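PDB 6BG8: Ig domain protein, group 2 domain protein from Shewanella frigidimarina, which adsorbs the bacterium onto ice and inhibits the growth of ice crystals, the chain here being its C-terminal ice-binding DUF3494 domain. Local coordinates for residues M16-I30 against L220-V234. Residues are numbered along the deposited sequence; the frame is centred on the assembly and turned at random.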
loop_
_atom_site.group_PDB
_atom_site.type_symbol
_atom_site.label_atom_id
_atom_site.label_comp_id
_atom_site.label_asym_id
_atom_site.label_seq_id
_atom_site.Cartn_x
_atom_site.Cartn_y
_atom_site.Cartn_z
ATOM N N MET A 16 2.267 -3.777 -4.984
ATOM C CA MET A 16 1.636 -2.598 -5.552
ATOM C C MET A 16 0.518 -3.025 -6.484
ATOM O O MET A 16 0.673 -3.968 -7.265
ATOM C CB MET A 16 2.644 -1.735 -6.315
ATOM C CG MET A 16 3.843 -1.330 -5.481
ATOM S SD MET A 16 4.966 -0.198 -6.329
ATOM C CE MET A 16 5.317 -1.052 -7.841
ATOM N N LEU A 17 -0.599 -2.312 -6.407
ATOM C CA LEU A 17 -1.769 -2.648 -7.207
ATOM C C LEU A 17 -2.547 -1.373 -7.480
ATOM O O LEU A 17 -2.844 -0.619 -6.550
ATOM C CB LEU A 17 -2.655 -3.666 -6.478
ATOM C CG LEU A 17 -3.957 -4.121 -7.147
ATOM C CD1 LEU A 17 -3.666 -5.008 -8.360
ATOM C CD2 LEU A 17 -4.846 -4.865 -6.154
ATOM N N ALA A 18 -2.887 -1.137 -8.744
ATOM C CA ALA A 18 -3.588 0.080 -9.115
ATOM C C ALA A 18 -4.636 -0.228 -10.175
ATOM O O ALA A 18 -4.539 -1.209 -10.912
ATOM C CB ALA A 18 -2.617 1.152 -9.630
ATOM N N SER A 19 -5.650 0.637 -10.236
ATOM C CA SER A 19 -6.655 0.544 -11.290
ATOM C C SER A 19 -6.071 0.901 -12.654
ATOM O O SER A 19 -6.294 0.188 -13.642
ATOM C CB SER A 19 -7.834 1.461 -10.962
ATOM O OG SER A 19 -8.694 1.607 -12.080
ATOM N N GLN A 20 -5.334 2.008 -12.742
ATOM C CA GLN A 20 -5.019 2.604 -14.041
ATOM C C GLN A 20 -3.575 2.419 -14.472
ATOM O O GLN A 20 -3.320 2.102 -15.638
ATOM C CB GLN A 20 -5.329 4.109 -14.026
ATOM C CG GLN A 20 -6.809 4.445 -13.904
ATOM C CD GLN A 20 -7.607 3.910 -15.052
ATOM O OE1 GLN A 20 -7.404 4.315 -16.196
ATOM N NE2 GLN A 20 -8.539 3.001 -14.757
ATOM N N ALA A 21 -2.622 2.604 -13.568
ATOM C CA ALA A 21 -1.219 2.604 -13.977
ATOM C C ALA A 21 -0.323 2.437 -12.761
ATOM O O ALA A 21 -0.679 2.829 -11.646
ATOM C CB ALA A 21 -0.843 3.897 -14.716
ATOM N N ILE A 22 0.844 1.847 -12.998
ATOM C CA ILE A 22 1.948 1.857 -12.044
ATOM C C ILE A 22 3.164 2.352 -12.806
ATOM O O ILE A 22 3.493 1.809 -13.869
ATOM C CB ILE A 22 2.217 0.478 -11.428
ATOM C CG1 ILE A 22 1.015 0.038 -10.585
ATOM C CG2 ILE A 22 3.480 0.535 -10.561
ATOM C CD1 ILE A 22 1.077 -1.415 -10.145
ATOM N N THR A 23 3.800 3.398 -12.300
ATOM C CA THR A 23 4.929 4.004 -12.992
ATOM C C THR A 23 6.090 4.202 -12.033
ATOM O O THR A 23 5.909 4.307 -10.815
ATOM C CB THR A 23 4.565 5.355 -13.622
ATOM O OG1 THR A 23 4.467 6.359 -12.608
ATOM C CG2 THR A 23 3.252 5.268 -14.403
ATOM N N THR A 24 7.293 4.271 -12.611
ATOM C CA THR A 24 8.494 4.547 -11.838
ATOM C C THR A 24 9.485 5.326 -12.689
ATOM O O THR A 24 9.557 5.166 -13.915
ATOM C CB THR A 24 9.181 3.273 -11.315
ATOM O OG1 THR A 24 10.279 3.639 -10.468
ATOM C CG2 THR A 24 9.741 2.438 -12.466
ATOM N N THR A 25 10.231 6.189 -12.018
ATOM C CA THR A 25 11.480 6.677 -12.559
ATOM C C THR A 25 12.557 5.614 -12.355
ATOM O O THR A 25 12.324 4.567 -11.746
ATOM C CB THR A 25 11.878 7.979 -11.876
ATOM O OG1 THR A 25 12.187 7.684 -10.515
ATOM C CG2 THR A 25 10.735 8.979 -11.908
ATOM N N SER A 26 13.745 5.867 -12.896
ATOM C CA SER A 26 14.808 4.892 -12.726
ATOM C C SER A 26 15.233 4.837 -11.256
ATOM O O SER A 26 15.000 5.766 -10.482
ATOM C CB SER A 26 15.998 5.239 -13.624
ATOM O OG SER A 26 16.581 6.454 -13.210
ATOM N N GLY A 27 15.834 3.717 -10.868
ATOM C CA GLY A 27 16.417 3.591 -9.548
ATOM C C GLY A 27 15.549 2.950 -8.490
ATOM O O GLY A 27 15.921 2.988 -7.305
ATOM N N SER A 28 14.417 2.368 -8.865
ATOM C CA SER A 28 13.516 1.721 -7.923
ATOM C C SER A 28 13.879 0.246 -7.766
ATOM O O SER A 28 14.477 -0.373 -8.654
ATOM C CB SER A 28 12.051 1.844 -8.380
ATOM O OG SER A 28 11.558 3.165 -8.241
ATOM N N ALA A 29 13.511 -0.310 -6.613
ATOM C CA ALA A 29 13.751 -1.720 -6.308
ATOM C C ALA A 29 12.577 -2.233 -5.494
ATOM O O ALA A 29 12.422 -1.842 -4.331
ATOM C CB ALA A 29 15.053 -1.904 -5.529
ATOM N N ILE A 30 11.766 -3.117 -6.082
ATOM C CA ILE A 30 10.592 -3.682 -5.418
ATOM C C ILE A 30 10.866 -5.152 -5.127
ATOM O O ILE A 30 11.447 -5.856 -5.959
ATOM C CB ILE A 30 9.321 -3.502 -6.273
ATOM C CG1 ILE A 30 9.160 -2.031 -6.671
ATOM C CG2 ILE A 30 8.078 -3.985 -5.523
ATOM C CD1 ILE A 30 9.001 -1.822 -8.144
ATOM N N LEU A 220 1.175 -0.838 -1.525
ATOM C CA LEU A 220 0.682 0.409 -2.118
ATOM C C LEU A 220 -0.474 0.104 -3.066
ATOM O O LEU A 220 -0.260 -0.473 -4.133
ATOM C CB LEU A 220 1.807 1.135 -2.852
ATOM C CG LEU A 220 3.016 1.456 -1.964
ATOM C CD1 LEU A 220 4.168 2.003 -2.785
ATOM C CD2 LEU A 220 2.617 2.436 -0.847
ATOM N N PHE A 221 -1.692 0.506 -2.686
ATOM C CA PHE A 221 -2.901 0.282 -3.472
ATOM C C PHE A 221 -3.497 1.620 -3.884
ATOM O O PHE A 221 -3.716 2.491 -3.035
ATOM C CB PHE A 221 -3.970 -0.495 -2.679
ATOM C CG PHE A 221 -3.562 -1.887 -2.274
ATOM C CD1 PHE A 221 -3.622 -2.931 -3.177
ATOM C CD2 PHE A 221 -3.172 -2.160 -0.969
ATOM C CE1 PHE A 221 -3.262 -4.215 -2.800
ATOM C CE2 PHE A 221 -2.806 -3.444 -0.588
ATOM C CZ PHE A 221 -2.855 -4.473 -1.506
ATOM N N ALA A 222 -3.802 1.769 -5.176
ATOM C CA ALA A 222 -4.572 2.905 -5.676
ATOM C C ALA A 222 -5.867 2.348 -6.255
ATOM O O ALA A 222 -5.850 1.687 -7.297
ATOM C CB ALA A 222 -3.776 3.698 -6.715
ATOM N N VAL A 223 -6.989 2.588 -5.570
ATOM C CA VAL A 223 -8.225 1.887 -5.919
ATOM C C VAL A 223 -8.743 2.325 -7.283
ATOM O O VAL A 223 -9.217 1.493 -8.066
ATOM C CB VAL A 223 -9.286 2.082 -4.822
ATOM C CG1 VAL A 223 -10.590 1.386 -5.228
ATOM C CG2 VAL A 223 -8.778 1.535 -3.486
ATOM N N THR A 224 -8.687 3.626 -7.591
ATOM C CA THR A 224 -9.262 4.120 -8.835
ATOM C C THR A 224 -8.269 4.773 -9.781
ATOM O O THR A 224 -8.643 5.057 -10.923
ATOM C CB THR A 224 -10.400 5.125 -8.576
ATOM O OG1 THR A 224 -9.878 6.331 -7.997
ATOM C CG2 THR A 224 -11.446 4.524 -7.662
ATOM N N ASP A 225 -7.029 5.017 -9.367
ATOM C CA ASP A 225 -6.092 5.621 -10.307
ATOM C C ASP A 225 -4.757 4.889 -10.297
ATOM O O ASP A 225 -4.693 3.738 -10.736
ATOM C CB ASP A 225 -5.912 7.112 -10.019
ATOM C CG ASP A 225 -5.234 7.851 -11.167
ATOM O OD1 ASP A 225 -5.124 7.271 -12.273
ATOM O OD2 ASP A 225 -4.791 8.998 -10.955
ATOM N N GLN A 226 -3.696 5.512 -9.778
ATOM C CA GLN A 226 -2.352 5.061 -10.112
ATOM C C GLN A 226 -1.448 5.031 -8.885
ATOM O O GLN A 226 -1.647 5.758 -7.914
ATOM C CB GLN A 226 -1.711 5.965 -11.173
ATOM C CG GLN A 226 -1.499 7.394 -10.695
ATOM C CD GLN A 226 -0.873 8.279 -11.749
ATOM O OE1 GLN A 226 -0.472 7.803 -12.809
ATOM N NE2 GLN A 226 -0.802 9.579 -11.470
ATOM N N VAL A 227 -0.408 4.211 -8.972
ATOM C CA VAL A 227 0.704 4.259 -8.030
ATOM C C VAL A 227 1.925 4.743 -8.797
ATOM O O VAL A 227 2.298 4.146 -9.812
ATOM C CB VAL A 227 0.984 2.892 -7.388
ATOM C CG1 VAL A 227 2.181 3.002 -6.450
ATOM C CG2 VAL A 227 -0.235 2.364 -6.636
ATOM N N THR A 228 2.555 5.810 -8.321
ATOM C CA THR A 228 3.769 6.310 -8.958
ATOM C C THR A 228 4.930 6.237 -7.980
ATOM O O THR A 228 4.780 6.565 -6.801
ATOM C CB THR A 228 3.608 7.754 -9.478
ATOM O OG1 THR A 228 3.547 8.679 -8.382
ATOM C CG2 THR A 228 2.360 7.868 -10.329
ATOM N N LEU A 229 6.074 5.779 -8.485
ATOM C CA LEU A 229 7.329 5.700 -7.754
ATOM C C LEU A 229 8.359 6.639 -8.360
ATOM O O LEU A 229 8.372 6.882 -9.568
ATOM C CB LEU A 229 7.915 4.289 -7.781
ATOM C CG LEU A 229 7.070 3.120 -7.305
ATOM C CD1 LEU A 229 7.968 1.893 -7.252
ATOM C CD2 LEU A 229 6.481 3.446 -5.931
ATOM N N ASP A 230 9.243 7.134 -7.506
ATOM C CA ASP A 230 10.408 7.913 -7.912
ATOM C C ASP A 230 11.595 7.330 -7.138
ATOM O O ASP A 230 11.853 7.718 -5.995
ATOM C CB ASP A 230 10.186 9.398 -7.639
ATOM C CG ASP A 230 11.332 10.270 -8.131
ATOM O OD1 ASP A 230 12.332 9.731 -8.668
ATOM O OD2 ASP A 230 11.223 11.503 -7.978
ATOM N N ALA A 231 12.290 6.372 -7.755
ATOM C CA ALA A 231 13.512 5.789 -7.194
ATOM C C ALA A 231 13.307 5.298 -5.759
ATOM O O ALA A 231 13.987 5.724 -4.823
ATOM C CB ALA A 231 14.666 6.799 -7.255
ATOM N N ASN A 232 12.361 4.373 -5.592
ATOM C CA ASN A 232 11.980 3.910 -4.267
ATOM C C ASN A 232 12.360 2.455 -4.059
ATOM O O ASN A 232 12.301 1.641 -4.979
ATOM C CB ASN A 232 10.476 4.047 -4.042
ATOM C CG ASN A 232 9.986 5.443 -4.284
ATOM O OD1 ASN A 232 9.138 5.674 -5.146
ATOM N ND2 ASN A 232 10.533 6.395 -3.537
ATOM N N ALA A 233 12.718 2.137 -2.824
ATOM C CA ALA A 233 12.816 0.755 -2.381
ATOM C C ALA A 233 11.495 0.374 -1.728
ATOM O O ALA A 233 11.125 0.937 -0.696
ATOM C CB ALA A 233 13.971 0.573 -1.400
ATOM N N VAL A 234 10.795 -0.588 -2.318
ATOM C CA VAL A 234 9.496 -1.029 -1.826
ATOM C C VAL A 234 9.601 -2.506 -1.487
ATOM O O VAL A 234 9.922 -3.326 -2.353
ATOM C CB VAL A 234 8.389 -0.785 -2.861
ATOM C CG1 VAL A 234 7.050 -1.275 -2.324
ATOM C CG2 VAL A 234 8.335 0.690 -3.234
HETATM O O HOH W 1 6.662 7.553 -11.704
#
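Met-16 and Leu-229 meet tip to tip inside two neighbouring coils of the DUF3494 beta-solenoid, where residues 16-30 and 220-234, far apart in sequence, stack in parallel on three successive faces. Met-16 SD lies 3.8 Å from Leu-229 CD1, and the bend at the last torsion (chi3 -54°) places CE, too, beside that methyl. Ile-30 CD1 approaches the same leucine methyl from the third face, and Val-227 CG2 rests on Ala-18 CB, so all three faces contribute to one apolar core. On the outside of the first face, Leu-17 CB packs against Phe-221 CD1 at 3.5 Å; Leu-95 of helix 84-103 covers both side chains, and Phe-203 stacks on the phenylalanine ring. Backbone bonds run both ways between the coils, as from Leu-17 N to Leu-220 O and from Ala-222 N back to Leu-17 O. At the first corner Gln-20 N donates to Asp-225 O (2.7 Å), whereas the buried Ala-21 N has no partner. On the second face Thr-23 and Thr-228 point outward side by side, and a water bridges Thr-23 OG1 to Leu-229 O. Next along, Thr-25 OG1 donates to Asp-230 OD1 (2.8 Å), and OD2 of that aspartate is hydrogen-bonded to OG1 of Thr-212, a residue that probably contacts ice; this is consistent with the pair bordering the ice-binding surface. The second corner is tied inside by hydroxyls: Ser-28 OG accepts Asn-232 N at 3.0 Å and donates to Thr-24 OG1, which in turn, held anti to its own N (chi1 -175°), donates in the carbonyl plane to a lone pair of Thr-25 O, 2.6 Å from Thr-24 OG1.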